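Local coordinates for Glyoxalase/bleomycin resisance protein/dioxygenase (PDB 5UJP), which belongs to the glyoxalase/bleomycin resistance/dioxygenase superfamily, binds calcium and riboflavin, and may have dioxygenase activity, at residues D26-Q31 with W38-P43; V7-Q12 with F102-G107. All blocks are in the same frame, centred on the assembly; numbering follows the deposited sequence.

Contact 1. Residues D26-Q31 with W38-P43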
loop_
_atom_site.group_PDB
_atom_site.type_symbol
_atom_site.label_atom_id
_atom_site.label_comp_id
_atom_site.label_asym_id
_atom_site.label_seq_id
_atom_site.Cartn_x
_atom_site.Cartn_y
_atom_site.Cartn_z
ATOM N N ASP A 26 -4.828 -5.662 14.725
ATOM C CA ASP A 26 -6.135 -5.383 15.299
ATOM C C ASP A 26 -7.200 -5.353 14.214
ATOM O O ASP A 26 -6.975 -4.864 13.101
ATOM C CB ASP A 26 -6.163 -4.000 15.954
ATOM C CG ASP A 26 -5.276 -3.881 17.154
ATOM O OD1 ASP A 26 -5.065 -4.897 17.841
ATOM O OD2 ASP A 26 -4.807 -2.743 17.387
ATOM N N LEU A 27 -8.388 -5.827 14.561
ATOM C CA LEU A 27 -9.544 -5.757 13.678
ATOM C C LEU A 27 -10.182 -4.394 13.845
ATOM O O LEU A 27 -10.599 -4.032 14.951
ATOM C CB LEU A 27 -10.559 -6.854 14.018
ATOM C CG LEU A 27 -11.805 -6.948 13.127
ATOM C CD1 LEU A 27 -11.458 -7.319 11.688
ATOM C CD2 LEU A 27 -12.781 -8.014 13.693
ATOM N N LEU A 28 -10.252 -3.629 12.747
ATOM C CA LEU A 28 -10.904 -2.331 12.790
ATOM C C LEU A 28 -12.344 -2.365 12.301
ATOM O O LEU A 28 -13.155 -1.544 12.746
ATOM C CB LEU A 28 -10.129 -1.302 11.956
ATOM C CG LEU A 28 -8.683 -1.052 12.385
ATOM C CD1 LEU A 28 -8.062 0.065 11.562
ATOM C CD2 LEU A 28 -8.602 -0.790 13.902
ATOM N N ALA A 29 -12.678 -3.250 11.367
ATOM C CA ALA A 29 -14.039 -3.281 10.860
ATOM C C ALA A 29 -14.242 -4.596 10.135
ATOM O O ALA A 29 -13.293 -5.157 9.579
ATOM C CB ALA A 29 -14.261 -2.157 9.846
ATOM N N ASP A 30 -15.484 -5.091 10.184
ATOM C CA ASP A 30 -15.903 -6.280 9.441
ATOM C C ASP A 30 -17.397 -6.107 9.199
ATOM O O ASP A 30 -18.213 -6.504 10.028
ATOM C CB ASP A 30 -15.627 -7.538 10.246
ATOM C CG ASP A 30 -15.893 -8.806 9.452
ATOM O OD1 ASP A 30 -16.401 -8.684 8.311
ATOM O OD2 ASP A 30 -15.580 -9.908 9.948
ATOM N N GLN A 31 -17.737 -5.485 8.075
ATOM C CA GLN A 31 -19.094 -5.018 7.843
ATOM C C GLN A 31 -19.291 -4.920 6.344
ATOM O O GLN A 31 -18.315 -4.892 5.586
ATOM C CB GLN A 31 -19.301 -3.636 8.493
ATOM C CG GLN A 31 -18.380 -2.560 7.936
ATOM C CD GLN A 31 -18.358 -1.268 8.734
ATOM O OE1 GLN A 31 -18.288 -1.277 9.971
ATOM N NE2 GLN A 31 -18.409 -0.136 8.023
ATOM N N TRP A 38 -16.276 -5.550 3.839
ATOM C CA TRP A 38 -15.206 -4.621 4.188
ATOM C C TRP A 38 -14.547 -5.133 5.463
ATOM O O TRP A 38 -15.134 -5.059 6.551
ATOM C CB TRP A 38 -15.744 -3.192 4.360
ATOM C CG TRP A 38 -14.647 -2.194 4.689
ATOM C CD1 TRP A 38 -14.161 -1.856 5.940
ATOM C CD2 TRP A 38 -13.851 -1.449 3.743
ATOM N NE1 TRP A 38 -13.161 -0.912 5.816
ATOM C CE2 TRP A 38 -12.934 -0.665 4.485
ATOM C CE3 TRP A 38 -13.830 -1.370 2.348
ATOM C CZ2 TRP A 38 -12.017 0.188 3.872
ATOM C CZ3 TRP A 38 -12.935 -0.504 1.742
ATOM C CH2 TRP A 38 -12.026 0.252 2.511
ATOM N N LEU A 39 -13.333 -5.655 5.320
ATOM C CA LEU A 39 -12.608 -6.338 6.389
ATOM C C LEU A 39 -11.275 -5.611 6.517
ATOM O O LEU A 39 -10.415 -5.729 5.634
ATOM C CB LEU A 39 -12.415 -7.801 5.993
ATOM C CG LEU A 39 -11.613 -8.676 6.970
ATOM C CD1 LEU A 39 -12.189 -8.655 8.406
ATOM C CD2 LEU A 39 -11.505 -10.117 6.405
ATOM N N GLN A 40 -11.119 -4.845 7.599
ATOM C CA GLN A 40 -10.019 -3.903 7.732
ATOM C C GLN A 40 -9.245 -4.179 9.014
ATOM O O GLN A 40 -9.846 -4.307 10.084
ATOM C CB GLN A 40 -10.558 -2.469 7.723
ATOM C CG GLN A 40 -9.473 -1.397 7.752
ATOM C CD GLN A 40 -10.061 -0.010 7.683
ATOM O OE1 GLN A 40 -11.277 0.161 7.605
ATOM N NE2 GLN A 40 -9.218 0.977 7.766
ATOM N N VAL A 41 -7.912 -4.247 8.905
ATOM C CA VAL A 41 -7.022 -4.543 10.029
ATOM C C VAL A 41 -5.877 -3.540 10.055
ATOM O O VAL A 41 -5.570 -2.873 9.069
ATOM C CB VAL A 41 -6.491 -5.990 9.994
ATOM C CG1 VAL A 41 -7.672 -6.930 9.927
ATOM C CG2 VAL A 41 -5.527 -6.199 8.848
ATOM N N ALA A 42 -5.231 -3.426 11.219
ATOM C CA ALA A 42 -4.068 -2.537 11.296
ATOM C C ALA A 42 -3.169 -2.989 12.432
ATOM O O ALA A 42 -3.687 -3.420 13.469
ATOM C CB ALA A 42 -4.495 -1.069 11.545
ATOM N N PRO A 43 -1.855 -2.859 12.300
ATOM C CA PRO A 43 -0.974 -3.157 13.429
ATOM C C PRO A 43 -1.291 -2.238 14.582
ATOM O O PRO A 43 -1.702 -1.083 14.397
ATOM C CB PRO A 43 0.431 -2.856 12.881
ATOM C CG PRO A 43 0.330 -2.943 11.460
ATOM C CD PRO A 43 -1.069 -2.392 11.139
#
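The carbonyl oxygen Gln40 O is gripped by two successive amides of the facing strand: Leu28 N lies 2.8 Å from Gln40 O, and Ala29 N makes a longer bond to the same oxygen at 3.3 Å. Both donors reach it from the same face of its carbonyl plane. With Leu28 and Ala29 together facing Gln40, this is a classic beta bulge, and the register slips by one residue there. On either side of it the antiparallel hairpin is regular, with paired backbone bonds between Asp26 and Ala42 and between Gln31 and Trp38. Strand 26-30 is an edge strand of its four-stranded sheet within the chain; strand 37-42 continues the pairing to strand 48-53. The bulge turns Leu28 toward the partner strand, where its CD1 packs on Ala42 CB at 3.7 Å. On the same face, the CB of Ala29 sits in the plane of the Trp38 indole, 3.9 Å from CD1 at its edge. Gln40, extended with CG anti to its backbone N (chi1 -176°), brings OE1 within 2.8 Å of Trp38 NE1; the donor stands above the amide carbonyl plane, while OE1 lies close to the ring plane. Ser49 takes up NE2 of this amide. On the opposite face, Leu27 CD1 meets Leu39 CD1 at 3.6 Å, the two side chains crossing at about a right angle against helix 12-23. Asp30 lies alongside Leu39, its carboxylate salt-bridged to Lys16 and Arg37.

Contact 2. Residues V7-Q12 with F102-G107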
loop_
_atom_site.group_PDB
_atom_site.type_symbol
_atom_site.label_atom_id
_atom_site.label_comp_id
_atom_site.label_asym_id
_atom_site.label_seq_id
_atom_site.Cartn_x
_atom_site.Cartn_y
_atom_site.Cartn_z
ATOM N N VAL A 7 -5.328 -5.601 0.169
ATOM C CA VAL A 7 -4.580 -6.842 0.000
ATOM C C VAL A 7 -5.505 -7.831 -0.702
ATOM O O VAL A 7 -6.595 -8.109 -0.180
ATOM C CB VAL A 7 -4.133 -7.382 1.362
ATOM C CG1 VAL A 7 -3.381 -8.705 1.163
ATOM C CG2 VAL A 7 -3.247 -6.334 2.066
ATOM N N PRO A 8 -5.113 -8.390 -1.847
ATOM C CA PRO A 8 -6.022 -9.295 -2.580
ATOM C C PRO A 8 -5.970 -10.703 -1.995
ATOM O O PRO A 8 -4.924 -11.380 -2.030
ATOM C CB PRO A 8 -5.465 -9.259 -4.010
ATOM C CG PRO A 8 -4.016 -9.031 -3.802
ATOM C CD PRO A 8 -3.885 -8.124 -2.613
ATOM N N VAL A 9 -7.133 -11.177 -1.508
ATOM C CA VAL A 9 -7.219 -12.504 -0.903
ATOM C C VAL A 9 -8.281 -13.332 -1.624
ATOM O O VAL A 9 -9.150 -12.808 -2.320
ATOM C CB VAL A 9 -7.512 -12.430 0.614
ATOM C CG1 VAL A 9 -6.421 -11.582 1.354
ATOM C CG2 VAL A 9 -8.927 -11.917 0.841
ATOM N N SER A 10 -8.171 -14.659 -1.473
ATOM C CA SER A 10 -9.129 -15.555 -2.118
ATOM C C SER A 10 -10.292 -15.923 -1.216
ATOM O O SER A 10 -11.383 -16.232 -1.712
ATOM C CB SER A 10 -8.452 -16.851 -2.578
ATOM O OG SER A 10 -7.972 -17.616 -1.487
ATOM N N ASP A 11 -10.065 -15.963 0.088
ATOM C CA ASP A 11 -11.067 -16.361 1.064
ATOM C C ASP A 11 -10.943 -15.390 2.232
ATOM O O ASP A 11 -9.947 -15.415 2.971
ATOM C CB ASP A 11 -10.820 -17.811 1.495
ATOM C CG ASP A 11 -11.893 -18.337 2.426
ATOM O OD1 ASP A 11 -12.264 -17.629 3.383
ATOM O OD2 ASP A 11 -12.366 -19.484 2.210
ATOM N N GLN A 12 -11.943 -14.517 2.385
ATOM C CA GLN A 12 -11.835 -13.462 3.388
ATOM C C GLN A 12 -11.868 -14.008 4.806
ATOM O O GLN A 12 -11.267 -13.411 5.698
ATOM C CB GLN A 12 -12.945 -12.439 3.202
ATOM C CG GLN A 12 -12.741 -11.594 1.943
ATOM C CD GLN A 12 -13.841 -10.561 1.765
ATOM O OE1 GLN A 12 -14.998 -10.911 1.610
ATOM N NE2 GLN A 12 -13.465 -9.270 1.785
ATOM N N PHE A 102 7.150 -12.030 5.386
ATOM C CA PHE A 102 6.392 -13.235 5.575
ATOM C C PHE A 102 5.234 -13.275 4.585
ATOM O O PHE A 102 4.847 -12.258 3.997
ATOM C CB PHE A 102 5.880 -13.371 7.010
ATOM C CG PHE A 102 4.890 -12.293 7.451
ATOM C CD1 PHE A 102 5.323 -11.093 7.998
ATOM C CD2 PHE A 102 3.503 -12.543 7.401
ATOM C CE1 PHE A 102 4.422 -10.139 8.449
ATOM C CE2 PHE A 102 2.601 -11.590 7.844
ATOM C CZ PHE A 102 3.058 -10.360 8.350
ATOM N N SER A 103 4.699 -14.462 4.374
ATOM C CA SER A 103 3.664 -14.679 3.382
ATOM C C SER A 103 2.359 -15.042 4.075
ATOM O O SER A 103 2.361 -15.747 5.096
ATOM C CB SER A 103 4.055 -15.846 2.461
ATOM O OG SER A 103 5.080 -15.484 1.549
ATOM N N ASP A 104 1.248 -14.570 3.508
ATOM C CA ASP A 104 -0.069 -14.976 3.968
ATOM C C ASP A 104 -0.497 -16.256 3.251
ATOM O O ASP A 104 0.234 -16.769 2.391
ATOM C CB ASP A 104 -1.039 -13.769 3.869
ATOM C CG ASP A 104 -1.636 -13.549 2.510
ATOM O OD1 ASP A 104 -1.286 -14.237 1.541
ATOM O OD2 ASP A 104 -2.478 -12.611 2.393
ATOM N N PRO A 105 -1.657 -16.813 3.603
ATOM C CA PRO A 105 -2.099 -18.068 2.957
ATOM C C PRO A 105 -2.155 -18.038 1.443
ATOM O O PRO A 105 -1.921 -19.075 0.801
ATOM C CB PRO A 105 -3.507 -18.264 3.519
ATOM C CG PRO A 105 -3.398 -17.742 4.927
ATOM C CD PRO A 105 -2.541 -16.469 4.739
ATOM N N ASP A 106 -2.457 -16.887 0.846
ATOM C CA ASP A 106 -2.553 -16.833 -0.607
ATOM C C ASP A 106 -1.216 -16.569 -1.264
ATOM O O ASP A 106 -1.114 -16.685 -2.493
ATOM C CB ASP A 106 -3.501 -15.732 -1.067
ATOM C CG ASP A 106 -4.937 -16.053 -0.803
ATOM O OD1 ASP A 106 -5.395 -17.099 -1.308
ATOM O OD2 ASP A 106 -5.585 -15.283 -0.057
ATOM N N GLY A 107 -0.207 -16.152 -0.481
ATOM C CA GLY A 107 1.076 -15.802 -1.047
ATOM C C GLY A 107 1.391 -14.324 -1.078
ATOM O O GLY A 107 2.478 -13.957 -1.534
HETATM O O HOH W 1 -7.549 -16.557 1.746
#
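Val9 and Asp106 make the nearest backbone approach, 6.4 Å from CA to CA, where the chain leaving strand 3-8 passes a type I beta turn from Asp104 to Gly107. The turn follows strand 97-103 and is closed by Gly107 N bonding to Asp104 O. No backbone-to-backbone hydrogen bond joins the two segments; the side chain of Asp106 makes the link. With CG anti to its carbonyl carbon (chi1 -72°), it presents both carboxylate oxygens to Ser10. Asp106 OD1 receives the hydroxyl OG of Ser10 at 2.6 Å through its syn lone pair, while Asp106 OD2 takes Ser10 N at 3.0 Å, the amide coming from above the carboxylate plane. Ser10 thus meets the carboxylate with both its backbone N-H and its hydroxyl, the latter placed between its backbone N and carbonyl carbon (chi1 65°). A water donates to Asp106 OD2 at 3.0 Å and to Asp11 O, linking the turn to the N-cap residue of helix 12-23. Val9 crosses Asp106 at about a right angle, its CB 3.5 Å from OD2. The Val7 and Asp104 side chains run past each other in opposite directions, Val7 CG1 lying 4.2 Å from Asp104 OD2, an oxygen bound by Tyr19 and Asn108. Asn108 also bonds to Pro8 O, adding a second link between the strand 3-8 end and the turn region. The join between the two halves of the fold is therefore chiefly polar here: three donors converge on the Asp106 carboxylate, and their combined field would be expected to stabilise its negative charge.

In the fold
Contact 1 pairs neighbouring strands within one four-stranded sheet, whereas contact 2 ties the far edge of that sheet, strand 3-8, to a turn after strand 97-103 of the second sheet. Their centres lie about 15 Å apart, and the hairpin of contact 1 falls within the 89 residues that separate the two segments of contact 2. They meet directly at Leu39 CD2, which packs 3.4 Å from Gln12 O at the start of helix 12-23. Contact 1 holds Gln31, a residue that binds riboflavin in this protein, though none is bound to this chain here, and the Ala42 side chain is about 10 Å from the bound calcium ion. In contact 2 the Val7 side chain is about 14 Å from the calcium.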